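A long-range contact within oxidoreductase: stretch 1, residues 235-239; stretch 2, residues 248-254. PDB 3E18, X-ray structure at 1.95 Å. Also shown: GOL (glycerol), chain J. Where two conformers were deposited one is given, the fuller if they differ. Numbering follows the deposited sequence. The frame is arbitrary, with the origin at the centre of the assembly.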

ATOM      1  N   LYS A 235      -4.789  -1.968 -13.457  1.00 29.09           N
ATOM      2  CA  LYS A 235      -4.011  -2.850 -12.601  0.50 31.73           C
ATOM      3  C   LYS A 235      -2.744  -2.151 -12.123  1.00 31.37           C
ATOM      4  O   LYS A 235      -2.094  -1.446 -12.887  1.00 31.98           O
ATOM      5  CB  LYS A 235      -3.646  -4.136 -13.351  0.50 34.08           C
ATOM      6  CG  LYS A 235      -4.830  -4.918 -13.922  0.50 33.57           C
ATOM      7  CD  LYS A 235      -4.354  -6.151 -14.695  0.50 32.89           C
ATOM      8  CE  LYS A 235      -5.512  -6.951 -15.283  0.50 37.61           C
ATOM      9  NZ  LYS A 235      -6.103  -6.336 -16.511  0.50 36.24           N
ATOM     10  N   LEU A 236      -2.404  -2.345 -10.851  1.00 31.97           N
ATOM     11  CA  LEU A 236      -1.106  -1.950 -10.331  1.00 26.85           C
ATOM     12  C   LEU A 236      -0.128  -3.095 -10.646  1.00 27.85           C
ATOM     13  O   LEU A 236      -0.581  -4.167 -11.028  1.00 27.43           O
ATOM     14  CB  LEU A 236      -1.188  -1.683  -8.815  1.00 24.99           C
ATOM     15  CG  LEU A 236      -1.924  -0.406  -8.372  1.00 27.06           C
ATOM     16  CD1 LEU A 236      -1.870  -0.255  -6.853  1.00 22.24           C
ATOM     17  CD2 LEU A 236      -1.342   0.839  -9.033  1.00 29.75           C
ATOM     18  N   PRO A 237       1.210  -2.879 -10.527  1.00 28.10           N
ATOM     19  CA  PRO A 237       2.134  -3.983 -10.864  1.00 27.48           C
ATOM     20  C   PRO A 237       1.947  -5.283 -10.083  1.00 29.50           C
ATOM     21  O   PRO A 237       1.545  -5.263  -8.905  1.00 29.34           O
ATOM     22  CB  PRO A 237       3.529  -3.403 -10.538  1.00 29.05           C
ATOM     23  CG  PRO A 237       3.285  -2.195  -9.755  1.00 32.88           C
ATOM     24  CD  PRO A 237       1.961  -1.657 -10.187  1.00 31.14           C
ATOM     25  N   ARG A 238       2.284  -6.394 -10.739  1.00 23.19           N
ATOM     26  CA  ARG A 238       2.286  -7.709 -10.112  1.00 22.87           C
ATOM     27  C   ARG A 238       3.252  -7.726  -8.918  1.00 24.46           C
ATOM     28  O   ARG A 238       2.890  -8.209  -7.851  1.00 24.24           O
ATOM     29  CB  ARG A 238       2.627  -8.783 -11.155  1.00 24.46           C
ATOM     30  CG  ARG A 238       2.764 -10.206 -10.633  1.00 26.19           C
ATOM     31  CD  ARG A 238       1.467 -10.831 -10.147  1.00 26.22           C
ATOM     32  NE  ARG A 238       1.746 -12.092  -9.469  1.00 24.25           N
ATOM     33  CZ  ARG A 238       2.072 -12.219  -8.184  1.00 25.11           C
ATOM     34  NH1 ARG A 238       2.124 -11.169  -7.372  1.00 26.93           N
ATOM     35  NH2 ARG A 238       2.315 -13.421  -7.704  1.00 23.56           N
ATOM     36  N   TRP A 239       4.454  -7.178  -9.095  1.00 23.30           N
ATOM     37  CA  TRP A 239       5.473  -7.158  -8.011  1.00 22.85           C
ATOM     38  C   TRP A 239       6.087  -5.770  -7.894  1.00 26.00           C
ATOM     39  O   TRP A 239       6.329  -5.111  -8.900  1.00 25.35           O
ATOM     40  CB  TRP A 239       6.578  -8.163  -8.319  1.00 19.47           C
ATOM     41  CG  TRP A 239       6.166  -9.622  -8.146  1.00 22.00           C
ATOM     42  CD1 TRP A 239       5.783 -10.495  -9.127  1.00 25.01           C
ATOM     43  CD2 TRP A 239       6.123 -10.347  -6.923  1.00 22.16           C
ATOM     44  NE1 TRP A 239       5.493 -11.731  -8.586  1.00 22.96           N
ATOM     45  CE2 TRP A 239       5.703 -11.665  -7.231  1.00 27.26           C
ATOM     46  CE3 TRP A 239       6.413 -10.018  -5.588  1.00 23.44           C
ATOM     47  CZ2 TRP A 239       5.554 -12.651  -6.252  1.00 26.91           C
ATOM     48  CZ3 TRP A 239       6.258 -10.989  -4.616  1.00 21.76           C
ATOM     49  CH2 TRP A 239       5.831 -12.291  -4.946  1.00 23.42           C
ATOM     50  N   GLY A 248      12.798  -3.036  -7.485  1.00 24.17           N
ATOM     51  CA  GLY A 248      12.402  -3.785  -8.687  1.00 25.34           C
ATOM     52  C   GLY A 248      10.909  -3.782  -8.939  1.00 24.26           C
ATOM     53  O   GLY A 248      10.109  -3.626  -8.034  1.00 25.73           O
ATOM     54  N   ILE A 249      10.524  -3.985 -10.190  1.00 25.79           N
ATOM     55  CA  ILE A 249       9.125  -3.983 -10.528  1.00 23.73           C
ATOM     56  C   ILE A 249       8.926  -5.059 -11.597  1.00 28.03           C
ATOM     57  O   ILE A 249       9.776  -5.220 -12.494  1.00 22.20           O
ATOM     58  CB  ILE A 249       8.653  -2.556 -11.003  1.00 28.82           C
ATOM     59  CG1 ILE A 249       7.123  -2.467 -11.131  1.00 22.56           C
ATOM     60  CG2 ILE A 249       9.334  -2.140 -12.321  1.00 26.32           C
ATOM     61  CD1 ILE A 249       6.603  -1.036 -11.236  1.00 26.11           C
ATOM     62  N   ILE A 250       7.861  -5.847 -11.439  1.00 22.71           N
ATOM     63  CA  ILE A 250       7.377  -6.729 -12.490  1.00 27.85           C
ATOM     64  C   ILE A 250       5.947  -6.276 -12.764  1.00 25.89           C
ATOM     65  O   ILE A 250       5.078  -6.369 -11.907  1.00 27.94           O
ATOM     66  CB  ILE A 250       7.444  -8.238 -12.116  1.00 26.13           C
ATOM     67  CG1 ILE A 250       8.845  -8.632 -11.658  1.00 23.51           C
ATOM     68  CG2 ILE A 250       7.053  -9.095 -13.304  1.00 24.50           C
ATOM     69  CD1 ILE A 250       9.012 -10.104 -11.338  1.00 23.39           C
ATOM     70  N   HIS A 251       5.708  -5.739 -13.945  1.00 32.16           N
ATOM     71  CA  HIS A 251       4.408  -5.144 -14.242  1.00 30.96           C
ATOM     72  C   HIS A 251       3.270  -6.144 -14.290  1.00 34.04           C
ATOM     73  O   HIS A 251       2.211  -5.931 -13.687  1.00 34.90           O
ATOM     74  CB  HIS A 251       4.470  -4.381 -15.560  1.00 30.79           C
ATOM     75  CG  HIS A 251       5.376  -3.198 -15.519  1.00 26.39           C
ATOM     76  ND1 HIS A 251       5.037  -2.024 -14.883  1.00 35.21           N
ATOM     77  CD2 HIS A 251       6.611  -3.005 -16.036  1.00 33.49           C
ATOM     78  CE1 HIS A 251       6.028  -1.158 -15.008  1.00 33.20           C
ATOM     79  NE2 HIS A 251       6.997  -1.730 -15.701  1.00 32.13           N
ATOM     80  N   ASP A 252       3.502  -7.245 -14.992  1.00 35.42           N
ATOM     81  CA  ASP A 252       2.428  -8.097 -15.463  1.00 34.46           C
ATOM     82  C   ASP A 252       2.947  -9.533 -15.660  1.00 32.86           C
ATOM     83  O   ASP A 252       4.143  -9.803 -15.469  1.00 35.75           O
ATOM     84  CB  ASP A 252       1.906  -7.503 -16.785  1.00 41.68           C
ATOM     85  CG  ASP A 252       0.630  -8.151 -17.271  1.00 55.55           C
ATOM     86  OD1 ASP A 252       0.629  -8.659 -18.423  1.00 63.93           O
ATOM     87  OD2 ASP A 252      -0.361  -8.165 -16.507  1.00 61.50           O
ATOM     88  N   TRP A 253       2.045 -10.440 -16.032  1.00 34.58           N
ATOM     89  CA  TRP A 253       2.361 -11.837 -16.349  1.00 37.09           C
ATOM     90  C   TRP A 253       3.323 -12.004 -17.535  1.00 37.21           C
ATOM     91  O   TRP A 253       3.970 -13.042 -17.662  1.00 38.75           O
ATOM     92  CB  TRP A 253       1.080 -12.640 -16.626  1.00 34.81           C
ATOM     93  CG  TRP A 253       0.065 -12.605 -15.516  1.00 32.30           C
ATOM     94  CD1 TRP A 253      -1.184 -12.042 -15.562  1.00 36.60           C
ATOM     95  CD2 TRP A 253       0.211 -13.153 -14.198  1.00 31.28           C
ATOM     96  NE1 TRP A 253      -1.819 -12.203 -14.350  1.00 37.84           N
ATOM     97  CE2 TRP A 253      -0.989 -12.887 -13.500  1.00 27.31           C
ATOM     98  CE3 TRP A 253       1.240 -13.840 -13.540  1.00 29.69           C
ATOM     99  CZ2 TRP A 253      -1.186 -13.280 -12.178  1.00 34.70           C
ATOM    100  CZ3 TRP A 253       1.039 -14.242 -12.228  1.00 28.96           C
ATOM    101  CH2 TRP A 253      -0.163 -13.957 -11.559  1.00 26.20           C
ATOM    102  N   ASP A 254       3.414 -10.989 -18.395  1.00 36.53           N
ATOM    103  CA  ASP A 254       4.372 -11.006 -19.503  1.00 36.60           C
ATOM    104  C   ASP A 254       5.837 -10.803 -19.058  1.00 39.52           C
ATOM    105  O   ASP A 254       6.748 -10.875 -19.877  1.00 36.96           O
ATOM    106  CB  ASP A 254       3.951 -10.010 -20.600  1.00 45.72           C
ATOM    107  CG  ASP A 254       4.013  -8.545 -20.149  1.00 54.07           C
ATOM    108  OD1 ASP A 254       4.294  -8.255 -18.959  1.00 54.35           O
ATOM    109  OD2 ASP A 254       3.779  -7.665 -21.012  1.00 57.84           O
TER
HETATM  110  C1  GOL J 365      -0.678  -8.915 -12.994  1.00 50.98           C
HETATM  111  O1  GOL J 365      -1.352  -8.720 -14.219  1.00 54.41           O
HETATM  112  C2  GOL J 365      -1.638  -8.694 -11.823  1.00 50.48           C
HETATM  113  O2  GOL J 365      -2.881  -9.306 -12.083  1.00 47.14           O
HETATM  114  C3  GOL J 365      -1.869  -7.206 -11.598  1.00 50.32           C
HETATM  115  O3  GOL J 365      -1.546  -6.818 -10.278  1.00 35.99           O
HETATM  116  O   HOH W   1      -0.349  -5.339 -13.605  1.00 44.66           O

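What holds the two backbones together? Trp239 and Ile250 form an antiparallel hydrogen-bonded pair, each serving the other as donor and acceptor. Trp239 N donates to Ile250 O at 3.0 Å, and Ile250 N donates to Trp239 O at 3.1 Å; N-H...O angles of 167° and 160° show both bonds to be nearly straight. The pairing satisfies all four polar backbone atoms of these two buried residues. Trp239 O also receives a CA-H...O contact from Ile249 CA at 3.4 Å. Because paired residues point their side chains to the same face of a sheet, Trp239 CB and Ile250 CB lie 3.9 Å apart.

How does the contact continue past the end of this pair? Arg238 N donates to His251 O at 3.0 Å, with an angle of 154°, so consecutive amides of one stretch reach consecutive carbonyls of the other. Pro237 has no amide hydrogen to extend the series, but its CA approaches His251 O at 3.4 Å in a CA-H...O contact. Its ring adds apolar packing, with Pro237 CB 3.8 Å from Ile249 CG1. Although the CA-to-CB bond of Ile249 points sideways, the end of its extended side chain comes nearer and makes this contact.

What satisfies the carbonyls of Leu236 and His251? Leu236 O and His251 O lie 4.2 Å apart, and two acceptors cannot bond directly. Water 1 resolves this by donating to both, at 2.8 Å from its O to Leu236 O and 2.6 Å to His251 O. It therefore spends both its protons on the bridge, while His251 O accepts from the water as well as from Arg238 N. The side chain of His251 takes no part: its CA-to-CB bond points away, and NE2 is hydrogen-bonded elsewhere in the structure.

Where do the longer side chains and the glycerol fit? Arg238 places its CD over a face of the Trp253 indole, 4.1 Å from the centroid of the six-membered ring and 23° off the ring normal, a CH-pi contact, and the chain climbs away from the ring from there back to CB. Its NH1 and NH2 are hydrogen-bonded elsewhere in the structure, so those two nitrogens need no acceptor from stretch 2; Arg238 NE, 3.4 Å from Trp253 CH2, has no acceptor in this contact. Glycerol, probably from the crystallisation liquor, packs its C1 over a face of the same indole. Its O1 donates to Asp252 OD2 at 2.6 Å, giving that carboxylate oxygen a partner, and its O3 lies 2.9 Å from Leu236 O.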